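Vinylacetyl-CoA Delta-isomerase (Nitrosopumilus maritimus SCM1, PDB 6VJR) binds FAD, a [4Fe-4S] cluster and an iron ion and probably acts as a 4-hydroxybutyryl-CoA dehydratase and vinylacetyl-CoA delta-isomerase. Local coordinates at residues A[43-48]-A[88-93]; A[157-162]-A[206-211]; A[395-400]-A[417-422]. One frame throughout, in Å; residues are numbered along the deposited sequence. Where two conformers were deposited one is given.

Interaction 1: A[43-48]-A[88-93]; sequences AETYDL and RKLGQN
E44 OE2 is the best-held polar atom here, gripped twice. N93 ND2 donates to it across the two helices at 3.0 Å, and R51, further along the helix of E44, meets it in a salt bridge. The amide bond is not straight, with an N-H...O angle of 144°. It uses the anti lone pair of OE2, and the carboxylate and amide planes stand 67° apart. E44 gets there by placing CG anti to the backbone N and then bending at chi2.

Below this polar bridge the contact is apolar. L90 reaches across from helix 77-94 with both methyls. Its CD2 lies 3.6 Å from L48 CD2 and 3.9 Å from E44 CG. Its CD1 faces the methyl of T45, with CG2 at 4.1 Å. L48 also brings CD2 alongside the aliphatic part of K89, 4.1 Å from its CG. The short segments cross at 120°, with axes 10.8 Å apart. L90 makes the most contacts. The hydroxyl of T45 turns back to V42 O of its own helix.

F70 and F98 also pack on L90, whose side chain lies about 7 Å from the iron-sulfur cluster. The contact thus combines an apolar patch of L48 and L90 near the cluster with a carboxylate whose charge is met by R51, which would probably keep E44 ionised.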
loop_
_atom_site.group_PDB
_atom_site.type_symbol
_atom_site.label_atom_id
_atom_site.label_comp_id
_atom_site.label_asym_id
_atom_site.label_seq_id
_atom_site.Cartn_x
_atom_site.Cartn_y
_atom_site.Cartn_z
ATOM N N ALA A 43 -33.281 -12.272 13.010
ATOM C CA ALA A 43 -33.788 -13.352 13.854
ATOM C C ALA A 43 -32.630 -14.060 14.557
ATOM O O ALA A 43 -32.774 -14.558 15.650
ATOM C CB ALA A 43 -34.587 -14.325 13.035
ATOM N N GLU A 44 -31.489 -14.199 13.878
ATOM C CA GLU A 44 -30.318 -14.857 14.453
ATOM C C GLU A 44 -29.764 -14.114 15.679
ATOM O O GLU A 44 -29.157 -14.736 16.558
ATOM C CB GLU A 44 -29.246 -15.125 13.389
ATOM C CG GLU A 44 -27.902 -15.511 13.990
ATOM C CD GLU A 44 -27.786 -16.834 14.741
ATOM O OE1 GLU A 44 -28.751 -17.629 14.797
ATOM O OE2 GLU A 44 -26.680 -17.039 15.337
ATOM N N THR A 45 -30.016 -12.807 15.802
ATOM C CA THR A 45 -29.592 -12.078 16.986
ATOM C C THR A 45 -30.399 -12.528 18.208
ATOM O O THR A 45 -29.885 -12.448 19.310
ATOM C CB THR A 45 -29.734 -10.569 16.824
ATOM O OG1 THR A 45 -31.065 -10.061 16.802
ATOM C CG2 THR A 45 -28.983 -10.048 15.611
ATOM N N TYR A 46 -31.648 -12.944 18.005
ATOM C CA TYR A 46 -32.439 -13.506 19.086
ATOM C C TYR A 46 -31.988 -14.926 19.368
ATOM O O TYR A 46 -31.901 -15.307 20.521
ATOM C CB TYR A 46 -33.930 -13.421 18.756
ATOM C CG TYR A 46 -34.572 -12.039 18.734
ATOM C CD1 TYR A 46 -34.618 -11.241 17.603
ATOM C CD2 TYR A 46 -35.152 -11.542 19.883
ATOM C CE1 TYR A 46 -35.237 -9.996 17.620
ATOM C CE2 TYR A 46 -35.813 -10.336 19.909
ATOM C CZ TYR A 46 -35.848 -9.540 18.776
ATOM O OH TYR A 46 -36.514 -8.354 18.850
ATOM N N ASP A 47 -31.806 -15.728 18.323
ATOM C CA ASP A 47 -31.428 -17.127 18.499
ATOM C C ASP A 47 -30.077 -17.257 19.211
ATOM O O ASP A 47 -29.870 -18.137 20.024
ATOM C CB ASP A 47 -31.552 -17.881 17.181
ATOM C CG ASP A 47 -32.984 -18.040 16.658
ATOM O OD1 ASP A 47 -33.959 -18.061 17.495
ATOM O OD2 ASP A 47 -33.127 -18.205 15.416
ATOM N N LEU A 48 -29.110 -16.408 18.866
ATOM C CA LEU A 48 -27.818 -16.464 19.526
ATOM C C LEU A 48 -27.946 -16.211 21.031
ATOM O O LEU A 48 -27.287 -16.880 21.816
ATOM C CB LEU A 48 -26.843 -15.501 18.866
ATOM C CG LEU A 48 -25.468 -15.421 19.526
ATOM C CD1 LEU A 48 -24.828 -16.783 19.332
ATOM C CD2 LEU A 48 -24.587 -14.318 18.995
ATOM N N ARG A 88 -18.569 -10.046 16.259
ATOM C CA ARG A 88 -17.738 -10.908 15.415
ATOM C C ARG A 88 -18.421 -12.276 15.262
ATOM O O ARG A 88 -18.469 -12.881 14.192
ATOM C CB ARG A 88 -16.306 -11.039 15.934
ATOM C CG ARG A 88 -15.432 -11.842 14.979
ATOM C CD ARG A 88 -14.014 -11.850 15.415
ATOM N NE ARG A 88 -13.185 -12.526 14.404
ATOM C CZ ARG A 88 -11.882 -12.446 14.366
ATOM N NH1 ARG A 88 -11.212 -11.790 15.301
ATOM N NH2 ARG A 88 -11.221 -12.979 13.384
ATOM N N LYS A 89 -18.987 -12.783 16.363
ATOM C CA LYS A 89 -19.692 -14.054 16.285
ATOM C C LYS A 89 -20.871 -14.005 15.304
ATOM O O LYS A 89 -21.071 -14.933 14.527
ATOM C CB LYS A 89 -20.157 -14.473 17.688
ATOM C CG LYS A 89 -20.955 -15.726 17.768
ATOM C CD LYS A 89 -20.222 -16.905 17.229
ATOM C CE LYS A 89 -19.112 -17.319 18.023
ATOM N NZ LYS A 89 -19.111 -18.793 17.933
ATOM N N LEU A 90 -21.701 -12.964 15.357
ATOM C CA LEU A 90 -22.853 -12.838 14.452
ATOM C C LEU A 90 -22.378 -12.675 13.009
ATOM O O LEU A 90 -22.991 -13.228 12.093
ATOM C CB LEU A 90 -23.752 -11.698 14.930
ATOM C CG LEU A 90 -24.550 -11.949 16.206
ATOM C CD1 LEU A 90 -25.088 -10.634 16.743
ATOM C CD2 LEU A 90 -25.630 -12.924 15.838
ATOM N N GLY A 91 -21.283 -11.939 12.809
ATOM C CA GLY A 91 -20.695 -11.859 11.480
ATOM C C GLY A 91 -20.311 -13.246 10.921
ATOM O O GLY A 91 -20.539 -13.571 9.744
ATOM N N GLN A 92 -19.669 -14.059 11.749
ATOM C CA GLN A 92 -19.343 -15.433 11.384
ATOM C C GLN A 92 -20.593 -16.245 11.031
ATOM O O GLN A 92 -20.551 -17.071 10.138
ATOM C CB GLN A 92 -18.595 -16.135 12.501
ATOM C CG GLN A 92 -17.193 -15.620 12.754
ATOM C CD GLN A 92 -16.447 -16.437 13.781
ATOM O OE1 GLN A 92 -16.998 -17.329 14.442
ATOM N NE2 GLN A 92 -15.163 -16.180 13.844
ATOM N N ASN A 93 -21.672 -16.091 11.828
ATOM C CA ASN A 93 -22.862 -16.893 11.699
ATOM C C ASN A 93 -23.757 -16.502 10.526
ATOM O O ASN A 93 -24.482 -17.375 10.028
ATOM C CB ASN A 93 -23.690 -16.828 12.965
ATOM C CG ASN A 93 -23.051 -17.487 14.155
ATOM O OD1 ASN A 93 -22.000 -18.114 14.049
ATOM N ND2 ASN A 93 -23.750 -17.412 15.282
#

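Interaction 2: A[157-162]-A[206-211]; sequences GPSEQD and ESDKDW
D208 OD1 takes the one settled hydrogen bond between these two loops. The backbone N of S159 donates to it at 3.0 Å, with an N-H...O angle of 144°, nearly along the C-O axis of the acceptor. The other oxygen, OD2, is bonded to T205 OG1, just before segment 206-211. Both carboxylate oxygens therefore have partners.

The two serine hydroxyls meet tip to tip. S159 OG and S207 OG are 2.9 Å apart, but S207 OG is also bonded to T205 OG1. S159 OG lies 3.0 Å from D208 OD1 as well. S159 OG is thus close to both S207 OG and D208 OD1.

P158 supplies the apolar half. Its CB sits over one face of the W211 indole in a CH-pi contact, 3.6 Å from the centroid of the five-membered ring and 9° off the normal. The backbone of S159 continues over the same face, with CA 3.8 Å from W211 CH2. The indole NE1 bonds to P164 O, with a weaker bond to F167 O, which ties the ring to the loop beyond segment 157-162.

In segment 157-162, G157 N donates to E160 OE2 at 2.9 Å, almost straight at 172°. This links both ends of a single 3-10 turn. The whole is a proline-tryptophan CH-pi contact between two 3-10 turns, in loops that follow strands 143-146 and 195-198, neighbours in the four-stranded mixed sheet.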
loop_
_atom_site.group_PDB
_atom_site.type_symbol
_atom_site.label_atom_id
_atom_site.label_comp_id
_atom_site.label_asym_id
_atom_site.label_seq_id
_atom_site.Cartn_x
_atom_site.Cartn_y
_atom_site.Cartn_z
ATOM N N GLY A 157 -25.182 23.784 5.406
ATOM C CA GLY A 157 -25.857 23.243 6.569
ATOM C C GLY A 157 -27.374 23.256 6.392
ATOM O O GLY A 157 -27.910 23.674 5.354
ATOM N N PRO A 158 -28.123 22.764 7.405
ATOM C CA PRO A 158 -29.569 22.653 7.282
ATOM C C PRO A 158 -30.287 23.945 6.937
ATOM O O PRO A 158 -31.134 23.961 6.048
ATOM C CB PRO A 158 -30.011 22.163 8.656
ATOM C CG PRO A 158 -28.790 21.377 9.109
ATOM C CD PRO A 158 -27.606 22.174 8.648
ATOM N N SER A 159 -29.975 25.021 7.661
ATOM C CA SER A 159 -30.694 26.261 7.448
ATOM C C SER A 159 -30.317 26.955 6.138
ATOM O O SER A 159 -30.979 27.941 5.788
ATOM C CB SER A 159 -30.528 27.201 8.608
ATOM O OG SER A 159 -29.179 27.625 8.729
ATOM N N GLU A 160 -29.293 26.452 5.426
ATOM C CA GLU A 160 -28.830 27.038 4.170
ATOM C C GLU A 160 -29.303 26.242 2.941
ATOM O O GLU A 160 -29.128 26.688 1.800
ATOM C CB GLU A 160 -27.304 27.125 4.105
ATOM C CG GLU A 160 -26.633 27.853 5.268
ATOM C CD GLU A 160 -25.123 27.647 5.443
ATOM O OE1 GLU A 160 -24.570 28.702 5.782
ATOM O OE2 GLU A 160 -24.482 26.561 5.315
ATOM N N GLN A 161 -29.931 25.070 3.132
ATOM C CA GLN A 161 -30.468 24.319 2.008
ATOM C C GLN A 161 -31.645 25.083 1.392
ATOM O O GLN A 161 -32.432 25.772 2.079
ATOM C CB GLN A 161 -30.944 22.932 2.441
ATOM C CG GLN A 161 -29.861 22.061 3.066
ATOM C CD GLN A 161 -28.793 21.664 2.074
ATOM O OE1 GLN A 161 -29.079 21.436 0.883
ATOM N NE2 GLN A 161 -27.582 21.529 2.587
ATOM N N ASP A 162 -31.790 24.917 0.081
ATOM C CA ASP A 162 -32.886 25.490 -0.684
ATOM C C ASP A 162 -34.223 24.895 -0.228
ATOM O O ASP A 162 -35.236 25.560 -0.280
ATOM C CB ASP A 162 -32.660 25.177 -2.156
ATOM C CG ASP A 162 -33.381 26.047 -3.176
ATOM O OD1 ASP A 162 -33.229 27.277 -3.093
ATOM O OD2 ASP A 162 -34.024 25.472 -4.096
ATOM N N GLU A 206 -27.174 27.949 15.999
ATOM C CA GLU A 206 -28.422 28.519 16.490
ATOM C C GLU A 206 -29.461 28.671 15.368
ATOM O O GLU A 206 -30.652 28.491 15.609
ATOM C CB GLU A 206 -28.178 29.840 17.217
ATOM C CG GLU A 206 -29.452 30.395 17.843
ATOM C CD GLU A 206 -29.244 31.648 18.685
ATOM O OE1 GLU A 206 -30.240 32.152 19.257
ATOM O OE2 GLU A 206 -28.086 32.117 18.772
ATOM N N SER A 207 -29.008 28.979 14.141
ATOM C CA SER A 207 -29.910 29.092 13.003
ATOM C C SER A 207 -30.562 27.745 12.645
ATOM O O SER A 207 -31.541 27.714 11.884
ATOM C CB SER A 207 -29.187 29.692 11.803
ATOM O OG SER A 207 -28.265 28.779 11.220
ATOM N N ASP A 208 -30.011 26.633 13.172
ATOM C CA ASP A 208 -30.485 25.292 12.865
ATOM C C ASP A 208 -31.321 24.697 13.999
ATOM O O ASP A 208 -31.492 23.482 14.046
ATOM C CB ASP A 208 -29.305 24.379 12.557
ATOM C CG ASP A 208 -28.338 24.854 11.482
ATOM O OD1 ASP A 208 -28.841 25.165 10.402
ATOM O OD2 ASP A 208 -27.092 24.885 11.746
ATOM N N LYS A 209 -31.830 25.529 14.910
ATOM C CA LYS A 209 -32.564 25.080 16.093
ATOM C C LYS A 209 -33.708 24.124 15.736
ATOM O O LYS A 209 -33.944 23.158 16.445
ATOM C CB LYS A 209 -33.063 26.338 16.825
ATOM C CG LYS A 209 -33.649 26.094 18.158
ATOM C CD LYS A 209 -33.850 27.375 18.965
ATOM C CE LYS A 209 -35.195 28.014 18.696
ATOM N NZ LYS A 209 -35.450 29.287 19.385
ATOM N N ASP A 210 -34.446 24.395 14.647
ATOM C CA ASP A 210 -35.586 23.570 14.261
ATOM C C ASP A 210 -35.191 22.119 13.948
ATOM O O ASP A 210 -36.033 21.227 13.952
ATOM C CB ASP A 210 -36.328 24.179 13.088
ATOM C CG ASP A 210 -37.090 25.451 13.393
ATOM O OD1 ASP A 210 -37.131 25.848 14.586
ATOM O OD2 ASP A 210 -37.619 26.044 12.428
ATOM N N TRP A 211 -33.914 21.892 13.628
ATOM C CA TRP A 211 -33.396 20.588 13.272
ATOM C C TRP A 211 -32.812 19.858 14.483
ATOM O O TRP A 211 -32.389 18.721 14.352
ATOM C CB TRP A 211 -32.351 20.736 12.151
ATOM C CG TRP A 211 -32.920 21.162 10.827
ATOM C CD1 TRP A 211 -33.275 20.337 9.813
ATOM C CD2 TRP A 211 -33.185 22.510 10.354
ATOM N NE1 TRP A 211 -33.748 21.054 8.747
ATOM C CE2 TRP A 211 -33.689 22.383 9.031
ATOM C CE3 TRP A 211 -33.038 23.792 10.893
ATOM C CZ2 TRP A 211 -34.038 23.479 8.255
ATOM C CZ3 TRP A 211 -33.365 24.883 10.114
ATOM C CH2 TRP A 211 -33.874 24.726 8.824
#

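Interaction 3: A[395-400]-A[417-422]; sequences KDFRHP and DVENRM. With SO4 (sulfate ion), chain H.
A Met-aromatic contact joins the end of helix 394-397 to the start of helix 418-432, in the C-terminal part of the chain. M422 SD lies over one face of the F397 ring, offset toward its rim. The sulfur is 3.7 Å from the ring centroid and comes closest to CD1, at 3.4 Å. M422 bends at chi3, which leaves its CE 3.9 Å from F397 CG. F397 holds its ring out toward the other helix, with CG anti to the backbone N (chi1 -174°). V418 CG1 and E419 CB each approach the ring obliquely, both at 4.0 Å, from F397 CE1 and CE2 in turn. An alanine in place of F397 would remove the ring that M422 SD lies over, and would probably loosen the packing of M422, V418 and E419.

A weak salt bridge lies beside the ring. R398 NH2 reaches E419 OE1 at 3.4 Å, with the oxygen at the edge of the guanidinium and the two planes almost perpendicular, 86° apart. Each group has a stronger partner elsewhere: R398 NH1 pairs with E394, and E419 OE2 with R423. At the helix start, D417 is the N-cap. Its OD1 accepts from E419 N at 3.1 Å, while OD2 bonds to N479 of the second subunit.

K395 NZ makes a weak hydrogen bond to a sulfate ion, probably from the crystallisation liquor. The chemistry implies that sulfur-ring and aliphatic packing join the two segments, and the longer R398-E419 salt bridge adds to this packing.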
loop_
_atom_site.group_PDB
_atom_site.type_symbol
_atom_site.label_atom_id
_atom_site.label_comp_id
_atom_site.label_asym_id
_atom_site.label_seq_id
_atom_site.Cartn_x
_atom_site.Cartn_y
_atom_site.Cartn_z
ATOM N N LYS A 395 -29.883 -22.505 -13.198
ATOM C CA LYS A 395 -30.835 -23.024 -14.184
ATOM C C LYS A 395 -30.126 -23.810 -15.290
ATOM O O LYS A 395 -30.645 -24.835 -15.738
ATOM C CB LYS A 395 -31.660 -21.884 -14.772
ATOM C CG LYS A 395 -32.693 -21.356 -13.796
ATOM C CD LYS A 395 -33.532 -20.236 -14.379
ATOM C CE LYS A 395 -34.786 -19.963 -13.614
ATOM N NZ LYS A 395 -34.488 -19.536 -12.259
ATOM N N ASP A 396 -28.929 -23.356 -15.704
ATOM C CA ASP A 396 -28.115 -24.136 -16.628
ATOM C C ASP A 396 -27.565 -25.406 -15.983
ATOM O O ASP A 396 -27.571 -26.457 -16.610
ATOM C CB ASP A 396 -27.100 -23.206 -17.274
ATOM C CG ASP A 396 -27.787 -22.116 -18.080
ATOM O OD1 ASP A 396 -28.496 -22.476 -19.041
ATOM O OD2 ASP A 396 -27.669 -20.937 -17.712
ATOM N N PHE A 397 -27.084 -25.327 -14.744
ATOM C CA PHE A 397 -26.588 -26.500 -14.027
ATOM C C PHE A 397 -27.654 -27.605 -13.883
ATOM O O PHE A 397 -27.325 -28.793 -13.864
ATOM C CB PHE A 397 -26.102 -26.043 -12.646
ATOM C CG PHE A 397 -25.429 -27.143 -11.863
ATOM C CD1 PHE A 397 -24.267 -27.706 -12.349
ATOM C CD2 PHE A 397 -25.936 -27.588 -10.653
ATOM C CE1 PHE A 397 -23.636 -28.721 -11.641
ATOM C CE2 PHE A 397 -25.320 -28.642 -9.977
ATOM C CZ PHE A 397 -24.160 -29.172 -10.450
ATOM N N ARG A 398 -28.929 -27.216 -13.776
ATOM C CA ARG A 398 -30.032 -28.150 -13.554
ATOM C C ARG A 398 -30.658 -28.594 -14.880
ATOM O O ARG A 398 -31.518 -29.483 -14.900
ATOM C CB ARG A 398 -31.125 -27.541 -12.678
ATOM C CG ARG A 398 -30.660 -27.092 -11.322
ATOM C CD ARG A 398 -30.136 -28.144 -10.456
ATOM N NE ARG A 398 -29.992 -27.517 -9.130
ATOM C CZ ARG A 398 -29.306 -28.086 -8.152
ATOM N NH1 ARG A 398 -29.188 -27.480 -6.980
ATOM N NH2 ARG A 398 -28.765 -29.277 -8.356
ATOM N N HIS A 399 -30.172 -28.019 -15.997
ATOM C CA HIS A 399 -30.766 -28.266 -17.304
ATOM C C HIS A 399 -30.377 -29.665 -17.802
ATOM O O HIS A 399 -29.253 -30.087 -17.624
ATOM C CB HIS A 399 -30.279 -27.193 -18.280
ATOM C CG HIS A 399 -30.970 -27.224 -19.596
ATOM N ND1 HIS A 399 -30.579 -28.066 -20.612
ATOM C CD2 HIS A 399 -32.030 -26.545 -20.054
ATOM C CE1 HIS A 399 -31.413 -27.905 -21.636
ATOM N NE2 HIS A 399 -32.290 -26.972 -21.328
ATOM N N PRO A 400 -31.249 -30.423 -18.491
ATOM C CA PRO A 400 -30.874 -31.774 -18.930
ATOM C C PRO A 400 -29.705 -31.876 -19.916
ATOM O O PRO A 400 -29.036 -32.898 -19.941
ATOM C CB PRO A 400 -32.172 -32.356 -19.506
ATOM C CG PRO A 400 -33.278 -31.537 -18.831
ATOM C CD PRO A 400 -32.700 -30.148 -18.632
ATOM N N ASP A 417 -17.428 -32.458 -5.312
ATOM C CA ASP A 417 -18.727 -32.286 -5.927
ATOM C C ASP A 417 -18.802 -30.931 -6.626
ATOM O O ASP A 417 -18.590 -29.896 -5.992
ATOM C CB ASP A 417 -19.712 -32.379 -4.785
ATOM C CG ASP A 417 -21.190 -32.428 -5.109
ATOM O OD1 ASP A 417 -21.565 -31.916 -6.202
ATOM O OD2 ASP A 417 -21.939 -32.982 -4.235
ATOM N N VAL A 418 -19.105 -30.944 -7.927
ATOM C CA VAL A 418 -19.135 -29.713 -8.703
ATOM C C VAL A 418 -20.139 -28.723 -8.115
ATOM O O VAL A 418 -19.867 -27.530 -8.072
ATOM C CB VAL A 418 -19.367 -29.978 -10.206
ATOM C CG1 VAL A 418 -19.685 -28.714 -10.988
ATOM C CG2 VAL A 418 -18.155 -30.672 -10.797
ATOM N N GLU A 419 -21.272 -29.211 -7.583
ATOM C CA GLU A 419 -22.223 -28.301 -6.995
ATOM C C GLU A 419 -21.586 -27.530 -5.820
ATOM O O GLU A 419 -21.869 -26.357 -5.595
ATOM C CB GLU A 419 -23.451 -29.055 -6.512
ATOM C CG GLU A 419 -24.518 -28.098 -6.014
ATOM C CD GLU A 419 -25.850 -28.718 -5.644
ATOM O OE1 GLU A 419 -26.213 -29.765 -6.220
ATOM O OE2 GLU A 419 -26.509 -28.166 -4.720
ATOM N N ASN A 420 -20.745 -28.208 -5.028
ATOM C CA ASN A 420 -20.085 -27.524 -3.923
ATOM C C ASN A 420 -19.099 -26.460 -4.419
ATOM O O ASN A 420 -19.007 -25.368 -3.830
ATOM C CB ASN A 420 -19.383 -28.489 -2.980
ATOM C CG ASN A 420 -20.335 -29.383 -2.222
ATOM O OD1 ASN A 420 -21.508 -29.058 -2.023
ATOM N ND2 ASN A 420 -19.797 -30.463 -1.700
ATOM N N ARG A 421 -18.352 -26.752 -5.512
ATOM C CA ARG A 421 -17.463 -25.761 -6.081
ATOM C C ARG A 421 -18.240 -24.547 -6.586
ATOM O O ARG A 421 -17.840 -23.416 -6.344
ATOM C CB ARG A 421 -16.612 -26.438 -7.131
ATOM C CG ARG A 421 -15.520 -25.579 -7.731
ATOM C CD ARG A 421 -14.517 -26.425 -8.515
ATOM N NE ARG A 421 -13.454 -25.601 -9.103
ATOM C CZ ARG A 421 -13.337 -25.197 -10.373
ATOM N NH1 ARG A 421 -14.203 -25.615 -11.282
ATOM N NH2 ARG A 421 -12.400 -24.307 -10.679
ATOM N N MET A 422 -19.358 -24.786 -7.256
ATOM C CA MET A 422 -20.240 -23.702 -7.666
ATOM C C MET A 422 -20.727 -22.880 -6.475
ATOM O O MET A 422 -20.728 -21.650 -6.525
ATOM C CB MET A 422 -21.422 -24.196 -8.495
ATOM C CG MET A 422 -20.982 -24.839 -9.760
ATOM S SD MET A 422 -22.303 -25.431 -10.835
ATOM C CE MET A 422 -23.448 -24.075 -10.559
HETATM S S SO4 H . -34.312 -16.070 -14.641
HETATM O O1 SO4 H . -32.925 -15.852 -14.340
HETATM O O2 SO4 H . -34.992 -14.796 -14.674
HETATM O O3 SO4 H . -34.893 -16.894 -13.613
HETATM O O4 SO4 H . -34.446 -16.731 -15.921
#

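The three contacts lie apart and follow one another along the chain. Interactions 1 and 2 fall in the N-terminal part of the hydroxylase-like sequence, and interaction 3 in the C-terminal part. Interaction 1 is nearest the metal centre: the L90 side chain is about 13 Å from the iron ion. Interaction 2 is nearer to a flavin, with the P158 side chain about 11 Å from a bound FAD, but does not touch it. In interaction 3 the M422 side chain is about 13 Å from a bound FAD. Centres of interactions 2 and 3 are 57 Å apart, on opposite sides of the chain's centre. Interactions 1 and 3 both touch the second subunit.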